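Local structure of proteasome accessory factor B/C (PafBC) (Paenarthrobacter aurescens, 6SJ9) at residues 86-94 with 420-428. The protein probably acts as a transcriptional regulator of the bacterial DNA damage response, combining winged helix-turn-helix and WYL domains in one chain. Numbering follows the deposited sequence.
Sequences NRLPDVSLT and NRPVRFSEE
R87 starts with CG beside its backbone N (chi1 -67°) and bends at chi3, which carries its guanidinium to the carbonyl of F425, while R424 sends CG anti to its own N (chi1 176°) and turns back at chi3 to meet D90. NH1 of R87 donates to O of F425 at 2.9 Å, with the oxygen near the guanidinium plane, and also bonds O of A468, so one nitrogen ties together two parts of the chain. Over one face of the same guanidinium lies the backbone N of E427, at the start of helix 427-441, and CD of R87 rests 3.7 Å from CB of E427. A leucine in place of R87 would probably leave the carbonyls of F425 and A468 both without this donor. Next to this end, the chain illustrates how distant segments, 326 residues apart, can join in a two-stranded antiparallel sheet: 90-93 pairs with 421-424, a strand of the PafC helix-turn-helix region. V91 and V423 form a hydrogen-bonded pair, N of V91 to O of V423 at 3.0 Å and N of V423 to O of V91 at 2.9 Å. Just past R424, N of F425 donates to O of P89 at 2.9 Å. The two faces differ in character. On one, D90 and R424 run side by side in a salt bridge: OD2 of D90 receives NE of R424 at 2.8 Å through its syn lone pair, and NH1 of R424 adds weak bonds to OD1 and OD2, the two planar groups being turned 42° apart. On the other lie V91, V423 and L93, with CG1 of V423 over one face of the F425 ring, off toward its rim, and CG2 of V91 at its edge, 4.0 Å from CE2; helices 95-118 and 457-469 cover L93 and F425 through L101, V461 and L465.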
ATOM      1  N   ASN A  86      11.775   0.956  26.138  1.00 57.66           N
ATOM      2  CA  ASN A  86      12.732   0.932  25.055  1.00 55.01           C
ATOM      3  C   ASN A  86      12.102   1.225  23.699  1.00 50.91           C
ATOM      4  O   ASN A  86      12.760   1.000  22.672  1.00 46.24           O
ATOM      5  CB  ASN A  86      13.491  -0.391  25.018  1.00 59.82           C
ATOM      6  CG  ASN A  86      12.581  -1.578  24.967  1.00 67.09           C
ATOM      7  OD1 ASN A  86      11.408  -1.469  24.569  1.00 67.23           O
ATOM      8  ND2 ASN A  86      13.127  -2.757  25.336  1.00 71.29           N
ATOM      9  N   ARG A  87      10.853   1.703  23.673  1.00 51.29           N
ATOM     10  CA  ARG A  87      10.147   2.172  22.478  1.00 54.82           C
ATOM     11  C   ARG A  87       9.504   3.518  22.776  1.00 55.11           C
ATOM     12  O   ARG A  87       9.274   3.847  23.933  1.00 55.44           O
ATOM     13  CB  ARG A  87       8.973   1.257  22.021  1.00 55.87           C
ATOM     14  CG  ARG A  87       9.301  -0.067  21.527  1.00 56.94           C
ATOM     15  CD  ARG A  87       8.159  -0.658  20.685  1.00 61.85           C
ATOM     16  NE  ARG A  87       6.811  -0.676  21.274  1.00 61.30           N
ATOM     17  CZ  ARG A  87       5.738  -0.027  20.807  1.00 56.81           C
ATOM     18  NH1 ARG A  87       5.773   0.764  19.717  1.00 49.57           N
ATOM     19  NH2 ARG A  87       4.591  -0.189  21.435  1.00 55.66           N
ATOM     20  N   LEU A  88       9.274   4.324  21.730  1.00 53.58           N
ATOM     21  CA  LEU A  88       8.410   5.510  21.819  1.00 53.80           C
ATOM     22  C   LEU A  88       7.270   5.349  20.814  1.00 52.70           C
ATOM     23  O   LEU A  88       7.375   5.780  19.657  1.00 53.79           O
ATOM     24  CB  LEU A  88       9.227   6.773  21.570  1.00 53.18           C
ATOM     25  CG  LEU A  88      10.099   7.096  22.802  1.00 55.52           C
ATOM     26  CD1 LEU A  88      11.116   8.139  22.447  1.00 54.56           C
ATOM     27  CD2 LEU A  88       9.298   7.576  24.026  1.00 57.21           C
ATOM     28  N   PRO A  89       6.141   4.769  21.222  1.00 52.69           N
ATOM     29  CA  PRO A  89       5.082   4.429  20.250  1.00 49.15           C
ATOM     30  C   PRO A  89       4.411   5.625  19.609  1.00 49.46           C
ATOM     31  O   PRO A  89       3.801   5.472  18.519  1.00 48.08           O
ATOM     32  CB  PRO A  89       4.058   3.649  21.101  1.00 49.89           C
ATOM     33  CG  PRO A  89       4.775   3.274  22.324  1.00 53.03           C
ATOM     34  CD  PRO A  89       5.843   4.284  22.574  1.00 52.21           C
ATOM     35  N   ASP A  90       4.494   6.808  20.237  1.00 45.96           N
ATOM     36  CA  ASP A  90       3.723   7.984  19.822  1.00 50.04           C
ATOM     37  C   ASP A  90       4.619   8.932  19.039  1.00 48.74           C
ATOM     38  O   ASP A  90       5.685   9.326  19.533  1.00 50.11           O
ATOM     39  CB  ASP A  90       3.130   8.726  21.033  1.00 57.39           C
ATOM     40  CG  ASP A  90       2.222   7.847  21.854  1.00 64.12           C
ATOM     41  OD1 ASP A  90       2.401   7.787  23.087  1.00 72.78           O
ATOM     42  OD2 ASP A  90       1.339   7.201  21.275  1.00 68.21           O
ATOM     43  N   VAL A  91       4.219   9.261  17.811  1.00 49.43           N
ATOM     44  CA  VAL A  91       4.969  10.188  16.967  1.00 48.54           C
ATOM     45  C   VAL A  91       3.990  11.208  16.396  1.00 50.24           C
ATOM     46  O   VAL A  91       2.807  10.920  16.205  1.00 52.58           O
ATOM     47  CB  VAL A  91       5.744   9.486  15.810  1.00 45.84           C
ATOM     48  CG1 VAL A  91       6.609   8.296  16.309  1.00 45.09           C
ATOM     49  CG2 VAL A  91       4.814   9.021  14.719  1.00 44.84           C
ATOM     50  N   SER A  92       4.477  12.415  16.152  1.00 50.97           N
ATOM     51  CA  SER A  92       3.695  13.442  15.488  1.00 54.60           C
ATOM     52  C   SER A  92       4.222  13.595  14.090  1.00 50.74           C
ATOM     53  O   SER A  92       5.412  13.864  13.906  1.00 51.73           O
ATOM     54  CB  SER A  92       3.776  14.776  16.206  1.00 57.61           C
ATOM     55  OG  SER A  92       3.489  14.552  17.552  1.00 61.45           O
ATOM     56  N   LEU A  93       3.340  13.463  13.112  1.00 48.03           N
ATOM     57  CA  LEU A  93       3.761  13.437  11.725  1.00 47.37           C
ATOM     58  C   LEU A  93       3.278  14.687  11.019  1.00 50.39           C
ATOM     59  O   LEU A  93       2.153  15.128  11.240  1.00 50.22           O
ATOM     60  CB  LEU A  93       3.214  12.185  11.017  1.00 51.40           C
ATOM     61  CG  LEU A  93       3.770  10.862  11.555  1.00 53.65           C
ATOM     62  CD1 LEU A  93       3.226   9.671  10.782  1.00 53.02           C
ATOM     63  CD2 LEU A  93       5.297  10.903  11.495  1.00 49.99           C
ATOM     64  N   THR A  94       4.147  15.279  10.209  1.00 51.64           N
ATOM     65  CA  THR A  94       3.700  16.285   9.269  1.00 49.34           C
ATOM     66  C   THR A  94       2.971  15.626   8.089  1.00 52.43           C
ATOM     67  O   THR A  94       3.151  14.435   7.804  1.00 50.81           O
ATOM     68  CB  THR A  94       4.877  17.068   8.728  1.00 45.80           C
ATOM     69  OG1 THR A  94       5.612  16.202   7.854  1.00 40.86           O
ATOM     70  CG2 THR A  94       5.772  17.610   9.900  1.00 46.47           C
ATOM     71  N   ASN A 420       0.092  18.782  14.356  1.00118.93           N
ATOM     72  CA  ASN A 420       0.514  17.457  13.913  1.00114.25           C
ATOM     73  C   ASN A 420      -0.341  16.417  14.622  1.00115.39           C
ATOM     74  O   ASN A 420      -0.497  16.445  15.850  1.00117.33           O
ATOM     75  CB  ASN A 420       2.002  17.223  14.206  1.00108.45           C
ATOM     76  CG  ASN A 420       2.926  17.878  13.186  1.00101.09           C
ATOM     77  OD1 ASN A 420       2.482  18.594  12.278  1.00 98.81           O
ATOM     78  ND2 ASN A 420       4.232  17.644  13.345  1.00 97.03           N
ATOM     79  N   ARG A 421      -0.893  15.507  13.841  1.00111.95           N
ATOM     80  CA  ARG A 421      -1.740  14.460  14.381  1.00111.15           C
ATOM     81  C   ARG A 421      -0.871  13.408  15.053  1.00104.16           C
ATOM     82  O   ARG A 421      -0.004  12.825  14.389  1.00103.26           O
ATOM     83  CB  ARG A 421      -2.591  13.868  13.261  1.00114.52           C
ATOM     84  CG  ARG A 421      -2.699  14.834  12.077  1.00117.71           C
ATOM     85  CD  ARG A 421      -3.823  14.517  11.107  1.00120.27           C
ATOM     86  NE  ARG A 421      -5.135  14.626  11.753  1.00124.37           N
ATOM     87  CZ  ARG A 421      -6.303  14.580  11.112  1.00126.04           C
ATOM     88  NH1 ARG A 421      -7.434  14.670  11.800  1.00127.96           N
ATOM     89  NH2 ARG A 421      -6.343  14.436   9.789  1.00123.91           N
ATOM     90  N   PRO A 422      -1.032  13.157  16.355  1.00 98.58           N
ATOM     91  CA  PRO A 422      -0.207  12.115  16.967  1.00 89.59           C
ATOM     92  C   PRO A 422      -0.757  10.780  16.520  1.00 80.74           C
ATOM     93  O   PRO A 422      -1.954  10.617  16.270  1.00 83.35           O
ATOM     94  CB  PRO A 422      -0.396  12.332  18.474  1.00 92.68           C
ATOM     95  CG  PRO A 422      -0.841  13.758  18.589  1.00 95.92           C
ATOM     96  CD  PRO A 422      -1.692  14.000  17.368  1.00 97.56           C
ATOM     97  N   VAL A 423       0.150   9.849  16.325  1.00 67.05           N
ATOM     98  CA  VAL A 423      -0.203   8.511  15.927  1.00 61.76           C
ATOM     99  C   VAL A 423       0.561   7.549  16.813  1.00 60.55           C
ATOM    100  O   VAL A 423       1.721   7.807  17.154  1.00 57.55           O
ATOM    101  CB  VAL A 423       0.157   8.274  14.436  1.00 61.33           C
ATOM    102  CG1 VAL A 423      -0.041   6.801  14.062  1.00 59.05           C
ATOM    103  CG2 VAL A 423      -0.613   9.227  13.528  1.00 60.82           C
ATOM    104  N   ARG A 424      -0.098   6.471  17.215  1.00 58.41           N
ATOM    105  CA  ARG A 424       0.520   5.430  17.992  1.00 55.99           C
ATOM    106  C   ARG A 424       0.761   4.271  17.049  1.00 55.09           C
ATOM    107  O   ARG A 424      -0.127   3.912  16.280  1.00 60.15           O
ATOM    108  CB  ARG A 424      -0.358   5.005  19.164  1.00 59.21           C
ATOM    109  CG  ARG A 424       0.216   3.834  19.946  1.00 60.41           C
ATOM    110  CD  ARG A 424      -0.370   3.737  21.343  1.00 63.71           C
ATOM    111  NE  ARG A 424      -0.207   5.005  22.042  1.00 69.15           N
ATOM    112  CZ  ARG A 424      -0.414   5.176  23.357  1.00 75.37           C
ATOM    113  NH1 ARG A 424      -0.255   6.371  23.921  1.00 75.33           N
ATOM    114  NH2 ARG A 424      -0.777   4.148  24.114  1.00 77.65           N
ATOM    115  N   PHE A 425       1.948   3.699  17.097  1.00 52.61           N
ATOM    116  CA  PHE A 425       2.262   2.487  16.370  1.00 51.75           C
ATOM    117  C   PHE A 425       2.702   1.442  17.371  1.00 48.88           C
ATOM    118  O   PHE A 425       3.499   1.732  18.259  1.00 51.22           O
ATOM    119  CB  PHE A 425       3.372   2.699  15.335  1.00 50.23           C
ATOM    120  CG  PHE A 425       2.996   3.627  14.207  1.00 46.79           C
ATOM    121  CD1 PHE A 425       2.270   3.170  13.117  1.00 45.79           C
ATOM    122  CD2 PHE A 425       3.377   4.945  14.232  1.00 46.16           C
ATOM    123  CE1 PHE A 425       1.926   4.035  12.043  1.00 42.21           C
ATOM    124  CE2 PHE A 425       3.052   5.813  13.183  1.00 44.85           C
ATOM    125  CZ  PHE A 425       2.336   5.360  12.091  1.00 45.52           C
ATOM    126  N   SER A 426       2.233   0.218  17.196  1.00 49.23           N
ATOM    127  CA  SER A 426       2.850  -0.884  17.914  1.00 50.42           C
ATOM    128  C   SER A 426       4.242  -1.182  17.326  1.00 53.39           C
ATOM    129  O   SER A 426       4.622  -0.707  16.236  1.00 52.61           O
ATOM    130  CB  SER A 426       1.979  -2.131  17.797  1.00 55.72           C
ATOM    131  OG  SER A 426       1.819  -2.491  16.404  1.00 58.83           O
ATOM    132  N   GLU A 427       4.981  -2.033  18.038  1.00 46.68           N
ATOM    133  CA  GLU A 427       6.277  -2.467  17.556  1.00 50.42           C
ATOM    134  C   GLU A 427       6.157  -3.082  16.164  1.00 55.74           C
ATOM    135  O   GLU A 427       6.917  -2.732  15.253  1.00 53.40           O
ATOM    136  CB  GLU A 427       6.903  -3.441  18.554  1.00 49.97           C
ATOM    137  CG  GLU A 427       8.290  -3.917  18.120  1.00 54.06           C
ATOM    138  CD  GLU A 427       8.989  -4.778  19.158  1.00 60.59           C
ATOM    139  OE1 GLU A 427       8.524  -4.848  20.296  1.00 64.49           O
ATOM    140  OE2 GLU A 427      10.014  -5.393  18.838  1.00 63.66           O
ATOM    141  N   GLU A 428       5.146  -3.936  15.962  1.00 60.53           N
ATOM    142  CA  GLU A 428       4.987  -4.662  14.702  1.00 58.72           C
ATOM    143  C   GLU A 428       4.634  -3.730  13.551  1.00 50.77           C
ATOM    144  O   GLU A 428       5.164  -3.880  12.448  1.00 46.93           O
ATOM    145  CB  GLU A 428       3.923  -5.748  14.868  1.00 65.16           C
ATOM    146  CG  GLU A 428       4.334  -6.927  15.810  1.00 72.81           C
ATOM    147  CD  GLU A 428       4.364  -6.592  17.341  1.00 79.11           C
ATOM    148  OE1 GLU A 428       3.872  -5.516  17.778  1.00 73.83           O
ATOM    149  OE2 GLU A 428       4.904  -7.441  18.110  1.00 85.89           O
TER